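Local coordinates for BAT-2 beta-lactamase (Bacillus atrophaeus, PDB 6W5G), which hydrolyses the amide bond of beta-lactam antibiotics as a class D serine beta-lactamase, a reaction that in this family confers antibiotic resistance, at residues R67-Q72 with S171-K176; G86-A91 with P188-I193; Y128-A133 with I159-L164; G225-F230 with Y238-N243. All coordinates share one frame; numbering follows the deposited sequence.

Overall arrangement
Interaction 4 joins the two strands of a hairpin in the central antiparallel sheet, about 7 Å from the centre of the chain. Interaction 1 lies about 11 Å from it, centre to centre, at the start of helix 172-184, which packs on that sheet; Arg67 and Gln72 both bond to Asn243 of interaction 4. Interactions 2 and 3 belong to the helical part, their centres about 17 Å apart, and touch where Met132 packs on Gly86 and Ala91. Along the chain, interactions 1 and 2 cross, interaction 3 falls within both spans, and interaction 4 follows. The contacts thus form two touching pairs in the penicillin-recognising fold, one on the sheet and one among the helices, with carboxylated Lys79 beside interaction 3.

Interaction 1: residues R67-Q72 with S171-K176; sequences RAKERQ and SPLEEK
The capping box that opens helix 172-184 has its Glu174 held by Arg71, from the loop after helix 65-68. The arginine chain runs extended from CG to NE and meets the carboxylate side-on: Arg71 NE lies 2.9 Å from Glu174 OE1 and Arg71 NH2 2.8 Å from Glu174 OE2, both on syn lone pairs, with the two planes 28° apart. Within the box, Ser171 OG accepts the N-H of Glu174 at 3.0 Å, while Ser171 N returns a bond to Glu174 OE1 at 2.9 Å. OE1 thus takes two donors, Ser171 N arriving on its anti side, which fixes the rotation of the carboxylate. Leu173 N bonds to Ala68 O (3.0 Å), and Ala68 CB rests 3.8 Å from Leu173 CG. Pro172 CD sits 3.2 Å from Glu70 O, and the Gln72 side chain runs across Pro172, its NE2 bonded to Glu70 O and Asn243 OD1. The result is a capping box whose glutamate is shared with a bidentate arginine salt bridge.

Interaction 2: residues G86-A91 with P188-I193; sequences GLQVKA and PFDKPI
Gln88 and Asp190 pair through two hydrogen bonds, using both ends of the glutamine amide. Asp190 N gives its hydrogen to Gln88 OE1 at 2.9 Å, in the plane of that carbonyl. Gln88 NE2 in turn reaches Asp190 OD2 at 3.1 Å, but from above the carboxylate, whose plane stands 88° from the amide. The bend at chi2 of Gln88 (65°), after CG has been set anti to the backbone N, brings the amide up to Asp190, at the start of helix 191-200. Among the van der Waals contacts, that amide lies nearly coplanar with the Phe189 ring, 4° between planes; Gln88 OE1 comes up at the ring edge, 3.7 Å from Phe189 CD1. Ile193 lies crosswise to Gln88 and lays its CD1 3.6 Å from Gln88 CA. Beside it, Leu87 CB meets Ile193 CG2 at 3.9 Å, the two side chains running antiparallel past one another. The Phe189 ring also stacks with Trp144 of helix 138-147. Asp190 is the N-cap residue of helix 191-200, though its side chain makes no capping bond, and helix 81-88 ends in a Schellman motif at Lys90: the contact joins a helix C-terminus to a helix N-terminus.

Interaction 3: residues Y128-A133 with I159-L164; sequences YYQAMA and IDQFWL
Ile159 begins the contact against the helix 126-136 backbone, its CG1 3.3 Å from Ala133 O. Ile159 O is buried against Ala133 CB and has no hydrogen-bond partner in the model. Asp160 comes next: its carbonyl O accepts from Gln130 NE2 at 2.9 Å, the donor tilted 17° from the carbonyl plane, and its CB packs on Gln130 CB at 3.8 Å. Its carboxylate turns to Arg134. Gln161 NE2 and Gln130 NE2 both donate to one water. Gln161 also opens a type I beta turn ending at Leu164, in the loop between helices 138-147 and 172-184. Within the turn, Trp163 has its CG over the backbone, flanked by N and C (chi1 65°), and the far rim of the indole reaches the helix: CH2 lies 3.9 Å from Ala133 CB, and CZ2 4.0 Å from Gln130 CG. Trp163 NE1 bonds to the carboxylated lysine at position 79, probably the general base, as in other class D enzymes, which places this turn at the active site. Leu164 then covers one indole face with CG.

Interaction 4: residues G225-F230 with Y238-N243; sequences GWFVGF and YIFVTN
With CG set between its backbone N and carbonyl carbon (chi1 56°), Phe240 leans across to the partner strand, where its ring lies over Gly229; the CA of Gly229 stands 4.0 Å from the ring centroid in a CH-pi contact. Phe227, its CG anti to the backbone N (chi1 -172°), sends its ring to the same face, and Phe227 CE2 comes 3.4 Å from Phe240 CE1. Those two rings are inclined by 25° and so offset that little of one lies over the other. The strands run antiparallel in the central sheet. Phe227 with Thr242 and Gly229 with Phe240 are the hydrogen-bonded pairs: Thr242 N reaches Phe227 O at 2.9 Å, and Phe240 N reaches Gly229 O at 2.9 Å. On the other face, Asn243 lies beside Trp226, its ND2 3.4 Å above the indole plane, and Val228 CG1 packs 3.9 Å from Val241 CG2. Helix 248-261 covers Phe227 and Phe240, whereas helix 172-184 lies on the Trp226 and Val228 side. Largely apolar side chains thus fill both faces, while polar groups buried among them are matched: backbone N-H and C=O between the strands, Trp226 NE1 by Thr73 O, and Asn243 OD1 by Arg67 NE.

Interaction 1: residues R67-Q72 with S171-K176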
loop_
_atom_site.group_PDB
_atom_site.type_symbol
_atom_site.label_atom_id
_atom_site.label_comp_id
_atom_site.label_asym_id
_atom_site.label_seq_id
_atom_site.Cartn_x
_atom_site.Cartn_y
_atom_site.Cartn_z
ATOM N N ARG A 67 -8.041 3.332 -16.263
ATOM C CA ARG A 67 -7.871 3.785 -14.889
ATOM C C ARG A 67 -6.552 3.296 -14.300
ATOM O O ARG A 67 -5.948 3.992 -13.470
ATOM C CB ARG A 67 -9.055 3.332 -14.034
ATOM C CG ARG A 67 -9.106 4.012 -12.682
ATOM C CD ARG A 67 -10.338 3.652 -11.867
ATOM N NE ARG A 67 -10.160 4.191 -10.524
ATOM C CZ ARG A 67 -10.883 5.161 -9.973
ATOM N NH1 ARG A 67 -10.564 5.588 -8.764
ATOM N NH2 ARG A 67 -11.924 5.697 -10.606
ATOM N N ALA A 68 -6.081 2.119 -14.727
ATOM C CA ALA A 68 -4.825 1.592 -14.199
ATOM C C ALA A 68 -3.658 2.519 -14.513
ATOM O O ALA A 68 -2.663 2.535 -13.777
ATOM C CB ALA A 68 -4.558 0.199 -14.770
ATOM N N LYS A 69 -3.758 3.288 -15.602
ATOM C CA LYS A 69 -2.706 4.206 -16.025
ATOM C C LYS A 69 -2.842 5.608 -15.438
ATOM O O LYS A 69 -1.937 6.429 -15.626
ATOM C CB LYS A 69 -2.676 4.306 -17.560
ATOM C CG LYS A 69 -2.221 3.032 -18.253
ATOM C CD LYS A 69 -2.405 3.129 -19.758
ATOM C CE LYS A 69 -1.802 1.926 -20.474
ATOM N NZ LYS A 69 -1.849 2.085 -21.958
ATOM N N GLU A 70 -3.935 5.901 -14.738
ATOM C CA GLU A 70 -4.235 7.250 -14.266
ATOM C C GLU A 70 -3.526 7.509 -12.940
ATOM O O GLU A 70 -3.792 6.826 -11.943
ATOM C CB GLU A 70 -5.740 7.373 -14.063
ATOM C CG GLU A 70 -6.261 8.756 -13.777
ATOM C CD GLU A 70 -7.781 8.808 -13.894
ATOM O OE1 GLU A 70 -8.385 7.749 -14.192
ATOM O OE2 GLU A 70 -8.366 9.895 -13.687
ATOM N N ARG A 71 -2.651 8.512 -12.911
ATOM C CA ARG A 71 -1.985 8.869 -11.660
ATOM C C ARG A 71 -2.974 9.481 -10.670
ATOM O O ARG A 71 -3.756 10.373 -11.020
ATOM C CB ARG A 71 -0.835 9.836 -11.916
ATOM C CG ARG A 71 0.394 9.134 -12.432
ATOM C CD ARG A 71 1.598 10.043 -12.414
ATOM N NE ARG A 71 2.824 9.301 -12.660
ATOM C CZ ARG A 71 3.969 9.847 -13.052
ATOM N NH1 ARG A 71 4.057 11.161 -13.264
ATOM N NH2 ARG A 71 5.025 9.070 -13.239
ATOM N N GLN A 72 -2.942 8.991 -9.430
ATOM C CA GLN A 72 -3.874 9.411 -8.392
ATOM C C GLN A 72 -3.123 9.566 -7.079
ATOM O O GLN A 72 -2.009 9.062 -6.917
ATOM C CB GLN A 72 -5.016 8.402 -8.238
ATOM C CG GLN A 72 -5.789 8.172 -9.543
ATOM C CD GLN A 72 -6.673 6.958 -9.478
ATOM O OE1 GLN A 72 -7.571 6.877 -8.630
ATOM N NE2 GLN A 72 -6.421 5.992 -10.359
ATOM N N SER A 171 0.228 6.083 -10.439
ATOM C CA SER A 171 -0.840 5.303 -11.051
ATOM C C SER A 171 -0.952 3.935 -10.388
ATOM O O SER A 171 -0.007 3.459 -9.745
ATOM C CB SER A 171 -0.595 5.122 -12.550
ATOM O OG SER A 171 0.456 4.218 -12.792
ATOM N N PRO A 172 -2.118 3.290 -10.505
ATOM C CA PRO A 172 -2.219 1.900 -10.036
ATOM C C PRO A 172 -1.146 0.982 -10.608
ATOM O O PRO A 172 -0.606 0.150 -9.865
ATOM C CB PRO A 172 -3.648 1.509 -10.440
ATOM C CG PRO A 172 -4.407 2.807 -10.332
ATOM C CD PRO A 172 -3.442 3.856 -10.831
ATOM N N LEU A 173 -0.804 1.118 -11.898
ATOM C CA LEU A 173 0.259 0.288 -12.462
ATOM C C LEU A 173 1.609 0.613 -11.836
ATOM O O LEU A 173 2.409 -0.295 -11.574
ATOM C CB LEU A 173 0.312 0.438 -13.984
ATOM C CG LEU A 173 -0.773 -0.336 -14.739
ATOM C CD1 LEU A 173 -0.928 0.180 -16.161
ATOM C CD2 LEU A 173 -0.459 -1.835 -14.749
ATOM N N GLU A 174 1.877 1.897 -11.582
ATOM C CA GLU A 174 3.114 2.276 -10.908
ATOM C C GLU A 174 3.156 1.748 -9.474
ATOM O O GLU A 174 4.226 1.357 -8.986
ATOM C CB GLU A 174 3.280 3.796 -10.941
ATOM C CG GLU A 174 3.620 4.332 -12.318
ATOM C CD GLU A 174 3.586 5.854 -12.416
ATOM O OE1 GLU A 174 2.786 6.516 -11.723
ATOM O OE2 GLU A 174 4.365 6.400 -13.221
ATOM N N GLU A 175 2.009 1.738 -8.777
ATOM C CA GLU A 175 1.958 1.111 -7.456
ATOM C C GLU A 175 2.263 -0.381 -7.548
ATOM O O GLU A 175 2.997 -0.925 -6.711
ATOM C CB GLU A 175 0.593 1.344 -6.798
ATOM C CG GLU A 175 0.373 2.784 -6.317
ATOM C CD GLU A 175 0.266 2.921 -4.801
ATOM O OE1 GLU A 175 0.751 2.024 -4.065
ATOM O OE2 GLU A 175 -0.285 3.963 -4.352
ATOM N N LYS A 176 1.729 -1.052 -8.575
ATOM C CA LYS A 176 2.025 -2.471 -8.752
ATOM C C LYS A 176 3.516 -2.685 -8.949
ATOM O O LYS A 176 4.102 -3.601 -8.358
ATOM C CB LYS A 176 1.239 -3.031 -9.942
ATOM C CG LYS A 176 1.498 -4.509 -10.240
ATOM C CD LYS A 176 2.601 -4.705 -11.283
ATOM C CE LYS A 176 2.215 -4.142 -12.628
ATOM N NZ LYS A 176 3.302 -4.353 -13.641
#

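Interaction 2: residues G86-A91 with P188-I193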
loop_
_atom_site.group_PDB
_atom_site.type_symbol
_atom_site.label_atom_id
_atom_site.label_comp_id
_atom_site.label_asym_id
_atom_site.label_seq_id
_atom_site.Cartn_x
_atom_site.Cartn_y
_atom_site.Cartn_z
ATOM N N GLY A 86 11.926 5.895 6.309
ATOM C CA GLY A 86 12.125 6.255 7.705
ATOM C C GLY A 86 13.037 5.293 8.444
ATOM O O GLY A 86 13.879 5.711 9.249
ATOM N N LEU A 87 12.884 3.991 8.187
ATOM C CA LEU A 87 13.819 3.034 8.767
ATOM C C LEU A 87 15.212 3.213 8.189
ATOM O O LEU A 87 16.204 3.187 8.927
ATOM C CB LEU A 87 13.334 1.611 8.529
ATOM C CG LEU A 87 12.105 1.218 9.340
ATOM C CD1 LEU A 87 11.500 -0.040 8.776
ATOM C CD2 LEU A 87 12.486 1.008 10.797
ATOM N N GLN A 88 15.304 3.434 6.875
ATOM C CA GLN A 88 16.609 3.509 6.224
ATOM C C GLN A 88 17.433 4.687 6.736
ATOM O O GLN A 88 18.649 4.566 6.934
ATOM C CB GLN A 88 16.439 3.584 4.701
ATOM C CG GLN A 88 17.770 3.426 3.958
ATOM C CD GLN A 88 18.373 2.046 4.160
ATOM O OE1 GLN A 88 17.959 1.081 3.520
ATOM N NE2 GLN A 88 19.356 1.948 5.049
ATOM N N VAL A 89 16.792 5.842 6.955
ATOM C CA VAL A 89 17.514 7.020 7.426
ATOM C C VAL A 89 17.542 7.109 8.943
ATOM O O VAL A 89 18.050 8.098 9.485
ATOM C CB VAL A 89 16.986 8.326 6.792
ATOM C CG1 VAL A 89 16.951 8.212 5.257
ATOM C CG2 VAL A 89 15.604 8.673 7.353
ATOM N N LYS A 90 16.998 6.111 9.641
ATOM C CA LYS A 90 17.001 6.047 11.101
ATOM C C LYS A 90 16.137 7.129 11.738
ATOM O O LYS A 90 16.371 7.527 12.884
ATOM C CB LYS A 90 18.414 6.005 11.699
ATOM C CG LYS A 90 19.238 4.826 11.204
ATOM C CD LYS A 90 20.662 4.873 11.721
ATOM C CE LYS A 90 21.512 3.809 11.043
ATOM N NZ LYS A 90 20.960 2.437 11.253
ATOM N N ALA A 91 15.114 7.587 11.008
ATOM C CA ALA A 91 14.102 8.434 11.628
ATOM C C ALA A 91 13.308 7.651 12.664
ATOM O O ALA A 91 12.844 8.221 13.661
ATOM C CB ALA A 91 13.179 9.032 10.566
ATOM N N PRO A 188 16.656 0.027 -3.527
ATOM C CA PRO A 188 17.931 0.349 -2.866
ATOM C C PRO A 188 17.836 0.513 -1.355
ATOM O O PRO A 188 18.401 1.456 -0.795
ATOM C CB PRO A 188 18.352 1.659 -3.541
ATOM C CG PRO A 188 17.080 2.295 -3.955
ATOM C CD PRO A 188 16.062 1.196 -4.199
ATOM N N PHE A 189 17.136 -0.390 -0.681
ATOM C CA PHE A 189 17.081 -0.416 0.774
ATOM C C PHE A 189 17.812 -1.652 1.284
ATOM O O PHE A 189 17.974 -2.639 0.562
ATOM C CB PHE A 189 15.625 -0.460 1.267
ATOM C CG PHE A 189 14.823 0.754 0.887
ATOM C CD1 PHE A 189 15.030 1.967 1.527
ATOM C CD2 PHE A 189 13.857 0.679 -0.111
ATOM C CE1 PHE A 189 14.290 3.088 1.183
ATOM C CE2 PHE A 189 13.120 1.792 -0.467
ATOM C CZ PHE A 189 13.344 3.008 0.178
ATOM N N ASP A 190 18.247 -1.589 2.545
ATOM C CA ASP A 190 18.784 -2.775 3.201
ATOM C C ASP A 190 17.734 -3.881 3.175
ATOM O O ASP A 190 16.545 -3.635 3.402
ATOM C CB ASP A 190 19.132 -2.476 4.666
ATOM C CG ASP A 190 20.246 -1.454 4.829
ATOM O OD1 ASP A 190 21.023 -1.238 3.884
ATOM O OD2 ASP A 190 20.360 -0.886 5.946
ATOM N N LYS A 191 18.175 -5.104 2.887
ATOM C CA LYS A 191 17.234 -6.221 2.845
ATOM C C LYS A 191 16.466 -6.421 4.147
ATOM O O LYS A 191 15.242 -6.643 4.078
ATOM C CB LYS A 191 17.934 -7.508 2.386
ATOM C CG LYS A 191 18.343 -7.488 0.911
ATOM C CD LYS A 191 19.190 -8.707 0.532
ATOM C CE LYS A 191 18.346 -9.976 0.423
ATOM N NZ LYS A 191 17.304 -9.917 -0.657
ATOM N N PRO A 192 17.084 -6.366 5.335
ATOM C CA PRO A 192 16.278 -6.513 6.559
ATOM C C PRO A 192 15.211 -5.448 6.714
ATOM O O PRO A 192 14.151 -5.728 7.286
ATOM C CB PRO A 192 17.314 -6.490 7.695
ATOM C CG PRO A 192 18.590 -6.029 7.063
ATOM C CD PRO A 192 18.531 -6.391 5.625
ATOM N N ILE A 193 15.445 -4.238 6.201
ATOM C CA ILE A 193 14.414 -3.205 6.258
ATOM C C ILE A 193 13.224 -3.587 5.386
ATOM O O ILE A 193 12.061 -3.422 5.782
ATOM C CB ILE A 193 15.010 -1.840 5.879
ATOM C CG1 ILE A 193 15.908 -1.338 7.008
ATOM C CG2 ILE A 193 13.904 -0.830 5.573
ATOM C CD1 ILE A 193 16.641 -0.061 6.679
#

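Interaction 3: residues Y128-A133 with I159-L164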
loop_
_atom_site.group_PDB
_atom_site.type_symbol
_atom_site.label_atom_id
_atom_site.label_comp_id
_atom_site.label_asym_id
_atom_site.label_seq_id
_atom_site.Cartn_x
_atom_site.Cartn_y
_atom_site.Cartn_z
ATOM N N TYR A 128 1.194 9.474 13.173
ATOM C CA TYR A 128 2.492 8.859 13.404
ATOM C C TYR A 128 3.392 9.071 12.201
ATOM O O TYR A 128 4.552 9.488 12.337
ATOM C CB TYR A 128 2.328 7.361 13.703
ATOM C CG TYR A 128 3.633 6.671 14.037
ATOM C CD1 TYR A 128 4.594 6.435 13.052
ATOM C CD2 TYR A 128 3.911 6.252 15.339
ATOM C CE1 TYR A 128 5.792 5.845 13.353
ATOM C CE2 TYR A 128 5.106 5.644 15.650
ATOM C CZ TYR A 128 6.047 5.441 14.646
ATOM O OH TYR A 128 7.254 4.851 14.916
ATOM N N TYR A 129 2.863 8.797 11.006
ATOM C CA TYR A 129 3.671 8.898 9.798
ATOM C C TYR A 129 3.971 10.351 9.434
ATOM O O TYR A 129 5.003 10.625 8.808
ATOM C CB TYR A 129 3.016 8.096 8.657
ATOM C CG TYR A 129 3.340 6.615 8.759
ATOM C CD1 TYR A 129 2.838 5.838 9.810
ATOM C CD2 TYR A 129 4.178 6.001 7.833
ATOM C CE1 TYR A 129 3.160 4.489 9.925
ATOM C CE2 TYR A 129 4.501 4.649 7.934
ATOM C CZ TYR A 129 3.986 3.902 8.978
ATOM O OH TYR A 129 4.323 2.573 9.066
ATOM N N GLN A 130 3.105 11.290 9.835
ATOM C CA GLN A 130 3.417 12.711 9.675
ATOM C C GLN A 130 4.602 13.111 10.548
ATOM O O GLN A 130 5.496 13.836 10.100
ATOM C CB GLN A 130 2.202 13.569 10.019
ATOM C CG GLN A 130 1.046 13.436 9.032
ATOM C CD GLN A 130 -0.152 14.272 9.435
ATOM O OE1 GLN A 130 -0.640 14.173 10.564
ATOM N NE2 GLN A 130 -0.630 15.109 8.516
ATOM N N ALA A 131 4.622 12.655 11.804
ATOM C CA ALA A 131 5.772 12.927 12.656
ATOM C C ALA A 131 7.050 12.354 12.051
ATOM O O ALA A 131 8.084 13.030 12.008
ATOM C CB ALA A 131 5.523 12.369 14.062
ATOM N N MET A 132 6.987 11.120 11.548
ATOM C CA MET A 132 8.162 10.512 10.928
ATOM C C MET A 132 8.595 11.276 9.682
ATOM O O MET A 132 9.795 11.504 9.466
ATOM C CB MET A 132 7.869 9.057 10.580
ATOM C CG MET A 132 9.073 8.352 10.004
ATOM S SD MET A 132 8.746 6.622 9.651
ATOM C CE MET A 132 7.576 6.769 8.296
ATOM N N ALA A 133 7.631 11.690 8.854
ATOM C CA ALA A 133 7.965 12.431 7.638
ATOM C C ALA A 133 8.684 13.733 7.962
ATOM O O ALA A 133 9.659 14.093 7.289
ATOM C CB ALA A 133 6.702 12.695 6.814
ATOM N N ILE A 159 5.755 18.535 3.661
ATOM C CA ILE A 159 6.462 17.336 4.123
ATOM C C ILE A 159 5.545 16.340 4.829
ATOM O O ILE A 159 5.764 15.124 4.746
ATOM C CB ILE A 159 7.679 17.723 4.992
ATOM C CG1 ILE A 159 8.539 16.495 5.331
ATOM C CG2 ILE A 159 7.233 18.431 6.271
ATOM C CD1 ILE A 159 9.064 15.745 4.118
ATOM N N ASP A 160 4.526 16.817 5.540
ATOM C CA ASP A 160 3.612 15.921 6.241
ATOM C C ASP A 160 2.211 15.900 5.635
ATOM O O ASP A 160 1.261 15.442 6.285
ATOM C CB ASP A 160 3.596 16.206 7.746
ATOM C CG ASP A 160 3.168 17.618 8.081
ATOM O OD1 ASP A 160 2.646 18.327 7.203
ATOM O OD2 ASP A 160 3.369 18.022 9.248
ATOM N N GLN A 161 2.066 16.357 4.387
ATOM C CA GLN A 161 0.765 16.401 3.731
ATOM C C GLN A 161 0.763 15.814 2.327
ATOM O O GLN A 161 -0.324 15.555 1.799
ATOM C CB GLN A 161 0.254 17.851 3.619
ATOM C CG GLN A 161 -0.175 18.481 4.941
ATOM C CD GLN A 161 -1.356 17.785 5.607
ATOM O OE1 GLN A 161 -2.189 17.161 4.945
ATOM N NE2 GLN A 161 -1.442 17.911 6.927
ATOM N N PHE A 162 1.931 15.605 1.706
ATOM C CA PHE A 162 1.981 15.464 0.251
ATOM C C PHE A 162 1.315 14.197 -0.270
ATOM O O PHE A 162 0.994 14.139 -1.465
ATOM C CB PHE A 162 3.426 15.573 -0.264
ATOM C CG PHE A 162 4.339 14.482 0.234
ATOM C CD1 PHE A 162 4.285 13.208 -0.317
ATOM C CD2 PHE A 162 5.244 14.728 1.258
ATOM C CE1 PHE A 162 5.114 12.203 0.140
ATOM C CE2 PHE A 162 6.085 13.731 1.711
ATOM C CZ PHE A 162 6.021 12.466 1.156
ATOM N N TRP A 163 1.114 13.184 0.573
ATOM C CA TRP A 163 0.464 11.955 0.136
ATOM C C TRP A 163 -1.038 11.937 0.397
ATOM O O TRP A 163 -1.705 10.956 0.034
ATOM C CB TRP A 163 1.131 10.732 0.783
ATOM C CG TRP A 163 0.986 10.652 2.284
ATOM C CD1 TRP A 163 0.031 9.961 2.979
ATOM C CD2 TRP A 163 1.842 11.253 3.273
ATOM N NE1 TRP A 163 0.229 10.112 4.329
ATOM C CE2 TRP A 163 1.336 10.891 4.539
ATOM C CE3 TRP A 163 2.989 12.059 3.207
ATOM C CZ2 TRP A 163 1.934 11.307 5.733
ATOM C CZ3 TRP A 163 3.583 12.470 4.393
ATOM C CH2 TRP A 163 3.049 12.096 5.639
ATOM N N LEU A 164 -1.583 12.990 1.002
ATOM C CA LEU A 164 -2.977 13.034 1.446
ATOM C C LEU A 164 -3.771 13.968 0.533
ATOM O O LEU A 164 -3.897 15.168 0.807
ATOM C CB LEU A 164 -3.047 13.489 2.897
ATOM C CG LEU A 164 -2.340 12.548 3.876
ATOM C CD1 LEU A 164 -2.075 13.265 5.196
ATOM C CD2 LEU A 164 -3.149 11.269 4.088
HETATM O O HOH W 1 -3.199 16.472 8.970
#

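Interaction 4: residues G225-F230 with Y238-N243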
loop_
_atom_site.group_PDB
_atom_site.type_symbol
_atom_site.label_atom_id
_atom_site.label_comp_id
_atom_site.label_asym_id
_atom_site.label_seq_id
_atom_site.Cartn_x
_atom_site.Cartn_y
_atom_site.Cartn_z
ATOM N N GLY A 225 -10.145 4.915 -3.186
ATOM C CA GLY A 225 -9.757 3.832 -2.304
ATOM C C GLY A 225 -8.742 2.923 -2.947
ATOM O O GLY A 225 -8.794 2.673 -4.158
ATOM N N TRP A 226 -7.808 2.435 -2.140
ATOM C CA TRP A 226 -6.709 1.611 -2.605
ATOM C C TRP A 226 -6.557 0.396 -1.705
ATOM O O TRP A 226 -6.760 0.474 -0.490
ATOM C CB TRP A 226 -5.382 2.320 -2.425
ATOM C CG TRP A 226 -5.069 3.527 -3.265
ATOM C CD1 TRP A 226 -5.267 4.841 -2.935
ATOM C CD2 TRP A 226 -4.408 3.529 -4.534
ATOM N NE1 TRP A 226 -4.790 5.657 -3.934
ATOM C CE2 TRP A 226 -4.251 4.873 -4.924
ATOM C CE3 TRP A 226 -3.930 2.521 -5.380
ATOM C CZ2 TRP A 226 -3.645 5.231 -6.122
ATOM C CZ3 TRP A 226 -3.330 2.881 -6.575
ATOM C CH2 TRP A 226 -3.188 4.222 -6.930
ATOM N N PHE A 227 -6.124 -0.714 -2.300
ATOM C CA PHE A 227 -5.535 -1.822 -1.550
ATOM C C PHE A 227 -4.423 -2.393 -2.413
ATOM O O PHE A 227 -4.683 -2.879 -3.516
ATOM C CB PHE A 227 -6.576 -2.898 -1.203
ATOM C CG PHE A 227 -6.067 -3.977 -0.275
ATOM C CD1 PHE A 227 -5.534 -3.655 0.974
ATOM C CD2 PHE A 227 -6.146 -5.315 -0.639
ATOM C CE1 PHE A 227 -5.090 -4.657 1.842
ATOM C CE2 PHE A 227 -5.695 -6.321 0.210
ATOM C CZ PHE A 227 -5.162 -5.989 1.451
ATOM N N VAL A 228 -3.183 -2.291 -1.944
ATOM C CA VAL A 228 -2.015 -2.716 -2.709
ATOM C C VAL A 228 -1.236 -3.732 -1.886
ATOM O O VAL A 228 -1.126 -3.599 -0.664
ATOM C CB VAL A 228 -1.134 -1.513 -3.128
ATOM C CG1 VAL A 228 -1.974 -0.449 -3.858
ATOM C CG2 VAL A 228 -0.409 -0.881 -1.921
ATOM N N GLY A 229 -0.702 -4.755 -2.543
ATOM C CA GLY A 229 0.014 -5.756 -1.765
ATOM C C GLY A 229 0.315 -7.004 -2.558
ATOM O O GLY A 229 0.472 -6.959 -3.783
ATOM N N PHE A 230 0.416 -8.118 -1.838
ATOM C CA PHE A 230 0.739 -9.386 -2.468
ATOM C C PHE A 230 0.256 -10.522 -1.584
ATOM O O PHE A 230 -0.024 -10.340 -0.398
ATOM C CB PHE A 230 2.237 -9.514 -2.807
ATOM C CG PHE A 230 3.163 -9.323 -1.636
ATOM C CD1 PHE A 230 3.618 -8.058 -1.294
ATOM C CD2 PHE A 230 3.616 -10.417 -0.903
ATOM C CE1 PHE A 230 4.488 -7.879 -0.233
ATOM C CE2 PHE A 230 4.496 -10.244 0.162
ATOM C CZ PHE A 230 4.924 -8.974 0.498
ATOM N N TYR A 238 1.597 -13.639 -5.848
ATOM C CA TYR A 238 0.923 -12.722 -6.755
ATOM C C TYR A 238 0.953 -11.324 -6.158
ATOM O O TYR A 238 0.747 -11.157 -4.956
ATOM C CB TYR A 238 -0.541 -13.141 -6.988
ATOM C CG TYR A 238 -0.705 -14.597 -7.390
ATOM C CD1 TYR A 238 -0.685 -15.616 -6.436
ATOM C CD2 TYR A 238 -0.870 -14.954 -8.726
ATOM C CE1 TYR A 238 -0.815 -16.941 -6.802
ATOM C CE2 TYR A 238 -1.012 -16.284 -9.100
ATOM C CZ TYR A 238 -0.984 -17.272 -8.136
ATOM O OH TYR A 238 -1.114 -18.597 -8.499
ATOM N N ILE A 239 1.215 -10.327 -7.003
ATOM C CA ILE A 239 1.156 -8.911 -6.638
ATOM C C ILE A 239 -0.195 -8.381 -7.091
ATOM O O ILE A 239 -0.656 -8.711 -8.188
ATOM C CB ILE A 239 2.277 -8.120 -7.348
ATOM C CG1 ILE A 239 3.608 -8.872 -7.322
ATOM C CG2 ILE A 239 2.396 -6.700 -6.791
ATOM C CD1 ILE A 239 4.148 -9.142 -5.932
ATOM N N PHE A 240 -0.831 -7.549 -6.271
ATOM C CA PHE A 240 -2.118 -7.000 -6.673
ATOM C C PHE A 240 -2.216 -5.518 -6.341
ATOM O O PHE A 240 -1.573 -5.014 -5.411
ATOM C CB PHE A 240 -3.297 -7.755 -6.028
ATOM C CG PHE A 240 -3.224 -7.799 -4.529
ATOM C CD1 PHE A 240 -3.563 -6.685 -3.759
ATOM C CD2 PHE A 240 -2.800 -8.952 -3.886
ATOM C CE1 PHE A 240 -3.454 -6.720 -2.382
ATOM C CE2 PHE A 240 -2.706 -8.996 -2.508
ATOM C CZ PHE A 240 -3.044 -7.884 -1.756
ATOM N N VAL A 241 -3.046 -4.829 -7.112
ATOM C CA VAL A 241 -3.450 -3.459 -6.817
ATOM C C VAL A 241 -4.926 -3.335 -7.152
ATOM O O VAL A 241 -5.342 -3.677 -8.264
ATOM C CB VAL A 241 -2.648 -2.436 -7.642
ATOM C CG1 VAL A 241 -3.307 -1.055 -7.572
ATOM C CG2 VAL A 241 -1.200 -2.375 -7.171
ATOM N N THR A 242 -5.717 -2.847 -6.199
ATOM C CA THR A 242 -7.091 -2.444 -6.455
ATOM C C THR A 242 -7.200 -0.953 -6.183
ATOM O O THR A 242 -6.672 -0.465 -5.179
ATOM C CB THR A 242 -8.052 -3.222 -5.564
ATOM O OG1 THR A 242 -7.957 -4.612 -5.892
ATOM C CG2 THR A 242 -9.484 -2.750 -5.782
ATOM N N ASN A 243 -7.871 -0.234 -7.085
ATOM C CA ASN A 243 -8.049 1.207 -6.972
ATOM C C ASN A 243 -9.455 1.491 -7.478
ATOM O O ASN A 243 -9.829 1.013 -8.547
ATOM C CB ASN A 243 -6.972 1.923 -7.809
ATOM C CG ASN A 243 -7.299 3.374 -8.097
ATOM O OD1 ASN A 243 -7.836 3.694 -9.150
ATOM N ND2 ASN A 243 -6.919 4.265 -7.190
#